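Local structure of putative uncharacterized protein (Chaetomium thermophilum, 5T8V) at residues A[576-580]-A[581-585]; A[565-568]-A[569-573]; A[350-353]-A[354-358]. The protein probably acts as a cohesin loader that binds chromatin, the crystallised piece being the HEAT-repeat C-terminal part of this Scc2/Nipped-B family protein. All blocks are in the same frame, centred on the assembly; numbering follows the deposited sequence.

Contact 1 (A[576-580]-A[581-585]); sequences RKWLS and TEYTY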
# COMPACT_ATOMS: atom_id res chain seq x y z
N ARG A 576 18.41 0.84 48.54
CA ARG A 576 18.98 0.54 47.23
C ARG A 576 20.35 -0.11 47.34
O ARG A 576 20.71 -0.94 46.50
CB ARG A 576 19.05 1.80 46.38
CG ARG A 576 19.94 2.90 46.95
CD ARG A 576 19.85 4.16 46.10
NE ARG A 576 20.86 5.15 46.50
CZ ARG A 576 20.71 6.03 47.48
NH1 ARG A 576 21.68 6.89 47.76
NH2 ARG A 576 19.59 6.06 48.20
N LYS A 577 21.13 0.25 48.37
CA LYS A 577 22.45 -0.34 48.57
C LYS A 577 22.39 -1.78 49.06
O LYS A 577 23.45 -2.38 49.26
CB LYS A 577 23.25 0.51 49.56
CG LYS A 577 23.58 1.91 49.07
CD LYS A 577 24.32 2.69 50.14
CE LYS A 577 24.71 4.08 49.66
NZ LYS A 577 25.43 4.86 50.71
N TRP A 578 21.20 -2.34 49.25
CA TRP A 578 21.08 -3.68 49.81
C TRP A 578 21.64 -4.73 48.85
O TRP A 578 22.24 -5.72 49.29
CB TRP A 578 19.62 -3.97 50.14
CG TRP A 578 19.39 -5.20 50.96
CD1 TRP A 578 19.38 -5.29 52.33
CD2 TRP A 578 19.12 -6.53 50.48
NE1 TRP A 578 19.13 -6.58 52.72
CE2 TRP A 578 18.97 -7.36 51.61
CE3 TRP A 578 19.00 -7.09 49.21
CZ2 TRP A 578 18.70 -8.72 51.50
CZ3 TRP A 578 18.73 -8.44 49.10
CH2 TRP A 578 18.58 -9.24 50.24
N LEU A 579 21.45 -4.53 47.55
CA LEU A 579 21.88 -5.53 46.57
C LEU A 579 23.39 -5.71 46.60
O LEU A 579 23.89 -6.83 46.80
CB LEU A 579 21.42 -5.12 45.17
CG LEU A 579 21.92 -6.00 44.02
CD1 LEU A 579 21.46 -7.44 44.19
CD2 LEU A 579 21.46 -5.45 42.68
N SER A 580 24.14 -4.63 46.40
CA SER A 580 25.59 -4.72 46.33
C SER A 580 26.22 -5.05 47.68
O SER A 580 27.33 -5.60 47.71
CB SER A 580 26.17 -3.41 45.80
OG SER A 580 25.70 -2.30 46.54
N THR A 581 25.55 -4.72 48.78
CA THR A 581 26.12 -4.97 50.11
C THR A 581 26.00 -6.44 50.51
O THR A 581 26.95 -7.01 51.04
CB THR A 581 25.43 -4.08 51.15
OG1 THR A 581 25.72 -2.70 50.87
CG2 THR A 581 25.89 -4.41 52.57
N GLU A 582 24.84 -7.05 50.27
CA GLU A 582 24.59 -8.42 50.71
C GLU A 582 25.02 -9.47 49.70
O GLU A 582 25.13 -10.64 50.06
CB GLU A 582 23.10 -8.61 51.03
CG GLU A 582 22.58 -7.73 52.16
CD GLU A 582 23.06 -8.18 53.53
OE1 GLU A 582 24.27 -8.40 53.70
OE2 GLU A 582 22.21 -8.32 54.44
N TYR A 583 25.27 -9.08 48.45
CA TYR A 583 25.68 -10.03 47.42
C TYR A 583 26.78 -9.40 46.57
O TYR A 583 26.99 -8.19 46.57
CB TYR A 583 24.51 -10.43 46.51
CG TYR A 583 23.33 -11.03 47.24
CD1 TYR A 583 22.31 -10.22 47.74
CD2 TYR A 583 23.22 -12.40 47.44
CE1 TYR A 583 21.23 -10.77 48.41
CE2 TYR A 583 22.15 -12.95 48.10
CZ TYR A 583 21.15 -12.13 48.59
OH TYR A 583 20.07 -12.67 49.25
N THR A 584 27.49 -10.27 45.84
CA THR A 584 28.43 -9.85 44.82
C THR A 584 28.18 -10.67 43.57
O THR A 584 27.69 -11.80 43.64
CB THR A 584 29.89 -10.02 45.28
OG1 THR A 584 30.14 -11.38 45.63
CG2 THR A 584 30.18 -9.12 46.47
N TYR A 585 28.51 -10.09 42.42
CA TYR A 585 28.12 -10.65 41.13
C TYR A 585 29.23 -10.41 40.12
O TYR A 585 30.10 -9.56 40.31
CB TYR A 585 26.80 -10.03 40.65
CG TYR A 585 26.14 -10.73 39.48
CD1 TYR A 585 25.43 -11.91 39.66
CD2 TYR A 585 26.20 -10.19 38.20
CE1 TYR A 585 24.81 -12.54 38.60
CE2 TYR A 585 25.59 -10.82 37.13
CZ TYR A 585 24.89 -11.99 37.33
OH TYR A 585 24.28 -12.61 36.27
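Thr581 turns both of its donors on one acceptor, the carbonyl oxygen of Lys577. Its backbone N lies 3.2 Å from Lys577 O and its hydroxyl OG1 only 2.8 Å from Lys577 O, and the two arrive from opposite faces of the carbonyl plane, each tilted out of it. The first torsion explains the pairing: with OG1 beside the backbone N (chi1 -65°), the hydroxyl hangs back over the preceding turn. Threonine suits this exposed helical position, since its hydroxyl is satisfied by a carbonyl one turn earlier. Two further backbone bonds follow in order, Glu582 N to Trp578 O at 3.1 Å and Tyr583 N to Leu579 O, also at 3.1 Å, the latter less straight. Together they define the short helix 578-582, little more than a single turn, which follows the long helix 556-574 in the largely helical, HEAT-repeat part of Scc2. Tyr583 is the first residue to leave helical geometry, so its N-H makes the last bond of the turn while its chain runs on extended. Side-chain contacts run from Trp578 to Glu582 and Tyr583. With CG beside the backbone N (chi1 -62°), Glu582 lays that methylene over one face of the Trp578 indole, 3.8 Å from the centroid of the five-membered ring, a CH-pi contact that uses the aliphatic part of the acid; the bend at chi2 then turns the carboxylate almost at right angles to the ring. From the six-membered ring, Trp578 CZ3 comes within 3.5 Å of Tyr583 CE1, at the edge of the tyrosine ring, the two ring planes lying 63° apart. Tyr583 also makes an edge-to-face contact with Trp506, and Leu579 packs against Met572 of helix 556-574 and on helix 509-520.

Contact 2 (A[565-568]-A[569-573]); sequences LAYR and LREMI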
# COMPACT_ATOMS: atom_id res chain seq x y z
N LEU A 565 12.66 -14.25 46.14
CA LEU A 565 12.74 -13.05 45.31
C LEU A 565 11.88 -11.93 45.88
O LEU A 565 12.26 -10.76 45.81
CB LEU A 565 12.31 -13.37 43.88
CG LEU A 565 13.29 -14.19 43.04
CD1 LEU A 565 12.60 -14.71 41.78
CD2 LEU A 565 14.51 -13.37 42.68
N ALA A 566 10.73 -12.28 46.46
CA ALA A 566 9.86 -11.26 47.04
C ALA A 566 10.55 -10.56 48.20
O ALA A 566 10.63 -9.32 48.25
CB ALA A 566 8.55 -11.89 47.49
N TYR A 567 11.08 -11.34 49.15
CA TYR A 567 11.81 -10.74 50.27
C TYR A 567 12.97 -9.89 49.77
O TYR A 567 13.10 -8.72 50.13
CB TYR A 567 12.31 -11.84 51.21
CG TYR A 567 13.25 -11.34 52.29
CD1 TYR A 567 12.75 -10.81 53.47
CD2 TYR A 567 14.62 -11.39 52.12
CE1 TYR A 567 13.59 -10.34 54.46
CE2 TYR A 567 15.48 -10.92 53.11
CZ TYR A 567 14.96 -10.40 54.27
OH TYR A 567 15.81 -9.94 55.26
N ARG A 568 13.82 -10.47 48.92
CA ARG A 568 14.99 -9.76 48.41
C ARG A 568 14.60 -8.43 47.79
O ARG A 568 15.12 -7.38 48.16
CB ARG A 568 15.73 -10.63 47.40
CG ARG A 568 16.35 -11.88 47.99
CD ARG A 568 16.81 -12.84 46.92
NE ARG A 568 17.24 -14.12 47.49
CZ ARG A 568 17.53 -15.20 46.77
NH1 ARG A 568 17.45 -15.18 45.45
NH2 ARG A 568 17.91 -16.31 47.39
N LEU A 569 13.67 -8.46 46.83
CA LEU A 569 13.28 -7.22 46.15
C LEU A 569 12.65 -6.22 47.10
O LEU A 569 12.81 -5.01 46.91
CB LEU A 569 12.33 -7.54 44.99
CG LEU A 569 13.01 -7.73 43.63
CD1 LEU A 569 13.61 -6.42 43.13
CD2 LEU A 569 14.07 -8.82 43.69
N ARG A 570 11.93 -6.69 48.12
CA ARG A 570 11.41 -5.77 49.12
C ARG A 570 12.54 -5.04 49.84
O ARG A 570 12.56 -3.81 49.92
CB ARG A 570 10.53 -6.53 50.12
CG ARG A 570 9.63 -5.65 50.98
CD ARG A 570 10.01 -5.74 52.44
NE ARG A 570 9.89 -7.10 52.96
CZ ARG A 570 10.32 -7.49 54.16
NH1 ARG A 570 10.92 -6.62 54.97
NH2 ARG A 570 10.16 -8.75 54.54
N GLU A 571 13.52 -5.81 50.34
CA GLU A 571 14.69 -5.19 50.97
C GLU A 571 15.41 -4.24 50.02
O GLU A 571 15.94 -3.22 50.45
CB GLU A 571 15.65 -6.27 51.46
CG GLU A 571 15.08 -7.21 52.52
CD GLU A 571 14.95 -6.55 53.88
OE1 GLU A 571 14.76 -5.32 53.94
OE2 GLU A 571 15.06 -7.27 54.90
N MET A 572 15.43 -4.57 48.73
CA MET A 572 16.10 -3.72 47.75
C MET A 572 15.36 -2.41 47.55
O MET A 572 15.99 -1.34 47.46
CB MET A 572 16.23 -4.46 46.42
CG MET A 572 17.64 -4.95 46.12
SD MET A 572 17.65 -6.12 44.75
CE MET A 572 17.06 -7.58 45.59
N ILE A 573 14.03 -2.46 47.48
CA ILE A 573 13.26 -1.23 47.32
C ILE A 573 13.40 -0.35 48.55
O ILE A 573 13.50 0.87 48.45
CB ILE A 573 11.79 -1.57 47.01
CG1 ILE A 573 11.68 -2.23 45.64
CG2 ILE A 573 10.92 -0.31 47.07
CD1 ILE A 573 10.30 -2.76 45.30
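Glu571 reaches back over Tyr567, one turn earlier on helix 556-574, and covers one face of its ring with a methylene group. Glu571 CG stands 3.9 Å from the Tyr567 ring centroid, displaced toward the rim, in a CH-pi contact. The bend at chi2 (-74°) then carries OE2 above the hydroxyl end of the ring, 2.8 Å from Tyr567 OH, with the carboxylate plane 83° from that of the tyrosine. With CG anti to the backbone N (chi1 172°), the Tyr567 ring lies along the following turn. Arg570 comes obliquely to the CD1-CE1 side of the same ring: its doubly bent chain carries NH2 to 3.5 Å from Tyr567 CD1, the guanidinium plane nearly perpendicular to the ring, while that NH2 bonds to the carbonyl of Ile347. Met572 curls its CE methyl to 3.8 Å from Arg568 CB, and the extended arginine chain leads off to a salt bridge with Glu350 and a cation-pi contact with Trp506. Regular i to i+4 backbone bonds hold this spacing. Leu565 and Leu569 pack on helix 527-550, Ala566 and Ile573 on helix 357-391. Residue types are thus matched to direction: aliphatic side chains meet neighbouring helices, Arg568 and Arg570 lend carbon to the packing but take their polar ends to Glu350 and Ile347 O, and Glu571 keeps its carboxylate beside the tyrosine hydroxyl.

Contact 3 (A[350-353]-A[354-358]); sequences EAQG and ASQHS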
# COMPACT_ATOMS: atom_id res chain seq x y z
N GLU A 350 14.90 -14.13 55.18
CA GLU A 350 14.82 -14.68 53.83
C GLU A 350 14.24 -16.09 53.83
O GLU A 350 13.65 -16.52 52.84
CB GLU A 350 16.21 -14.69 53.18
CG GLU A 350 16.24 -15.39 51.83
CD GLU A 350 17.48 -15.05 51.02
OE1 GLU A 350 18.14 -14.04 51.32
OE2 GLU A 350 17.79 -15.81 50.07
N ALA A 351 14.40 -16.83 54.94
CA ALA A 351 13.86 -18.18 55.00
C ALA A 351 12.36 -18.17 55.21
O ALA A 351 11.64 -18.96 54.59
CB ALA A 351 14.55 -18.96 56.12
N GLN A 352 11.86 -17.29 56.09
CA GLN A 352 10.43 -17.21 56.33
C GLN A 352 9.66 -16.83 55.07
O GLN A 352 8.47 -17.15 54.96
CB GLN A 352 10.14 -16.20 57.44
CG GLN A 352 8.67 -16.15 57.87
CD GLN A 352 8.39 -15.01 58.83
OE1 GLN A 352 9.29 -14.48 59.48
NE2 GLN A 352 7.12 -14.63 58.93
N GLY A 353 10.31 -16.17 54.11
CA GLY A 353 9.64 -15.80 52.88
C GLY A 353 9.52 -16.93 51.89
O GLY A 353 8.62 -16.93 51.05
N ALA A 354 10.42 -17.91 51.96
CA ALA A 354 10.35 -19.05 51.05
C ALA A 354 9.22 -20.00 51.42
O ALA A 354 8.63 -20.63 50.54
CB ALA A 354 11.68 -19.79 51.03
N SER A 355 8.90 -20.10 52.71
CA SER A 355 7.82 -20.98 53.17
C SER A 355 6.47 -20.29 53.11
O SER A 355 5.47 -20.91 52.71
CB SER A 355 8.10 -21.47 54.59
OG SER A 355 8.28 -20.38 55.48
N GLN A 356 6.40 -19.02 53.52
CA GLN A 356 5.18 -18.23 53.42
C GLN A 356 5.22 -17.34 52.18
O GLN A 356 4.95 -16.14 52.22
CB GLN A 356 4.99 -17.40 54.68
CG GLN A 356 5.32 -18.15 55.96
CD GLN A 356 4.89 -17.40 57.21
OE1 GLN A 356 5.70 -17.10 58.08
NE2 GLN A 356 3.60 -17.10 57.30
N HIS A 357 5.56 -17.96 51.04
CA HIS A 357 5.79 -17.21 49.81
C HIS A 357 4.62 -16.30 49.47
O HIS A 357 4.82 -15.19 48.95
CB HIS A 357 6.08 -18.18 48.66
CG HIS A 357 5.20 -19.39 48.65
ND1 HIS A 357 3.92 -19.38 48.15
CD2 HIS A 357 5.42 -20.65 49.10
CE1 HIS A 357 3.39 -20.59 48.28
NE2 HIS A 357 4.28 -21.37 48.86
N SER A 358 3.39 -16.74 49.74
CA SER A 358 2.23 -15.91 49.44
C SER A 358 2.32 -14.57 50.16
O SER A 358 2.09 -13.51 49.57
CB SER A 358 0.95 -16.65 49.83
OG SER A 358 -0.19 -15.84 49.62
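Ala354 offers its backbone N to Ala351 O, three residues back, at 3.1 Å, and the donor stands well above the carbonyl plane. Such a three-residue closure is a tighter turn than the alpha-helical one and marks the last stretch of the short helix 350-355. A small methyl suits Ala354, whose side chain packs on Arg564 of helix 556-574. Ser355 follows, its OG placed between the backbone N and the carbonyl carbon (chi1 56°), from where it makes a weak bond to Gln352 O. The same oxygen accepts the backbone N of Gln356 at 3.1 Å. Gln356 marks the break: the first residue to leave helical geometry, it also occupies the N-cap position of the long helix 357-391, so the two helices meet here. Its side chain reaches back, crosses that of Gln352 obliquely and sets OE1 3.0 Å from Gln352 NE2, the two amide planes only 20° apart, with the donor above the acceptor's carbonyl plane and the bond bent. Gln352, extended and with CG anti to its own N, also sends NE2 into a weak bond with Ile346 O. With an alanine here the amide is gone, and Gln356 OE1 would probably be left without its mate and Ile346 O without its weak bond. His357 opens the next helix; its CA approaches Gly353 O at 3.1 Å as a CA-H...O contact, and its ND1 bonds to Tyr548 OH. The chemistry implies that backbone, hydroxyl and amide bonds close the last turn of helix 350-355 and hold Gln356, Gln352 giving both a carbonyl shared by two donors and a side-chain amide, while the CA-H...O contact reaches across the break.

Along the chain the order is contact 3, contact 2, contact 1, and in space contact 2 lies between the others: its centre is about 12 Å from that of contact 3 and about 11 Å from that of contact 1, which are themselves about 20 Å apart. Helix 556-574 is the common support. The Arg568-Glu350 bridge links contacts 2 and 3, Trp578 and Leu579 of contact 1 pack on Glu571 and Met572 of contact 2, and Tyr583 of contact 1 packs against Glu350 of contact 3. One sequence-distant and one adjacent helix are thus packed on helix 556-574, as expected of a helical-repeat solenoid, in a region some 50 Å or more from the centre of the chain.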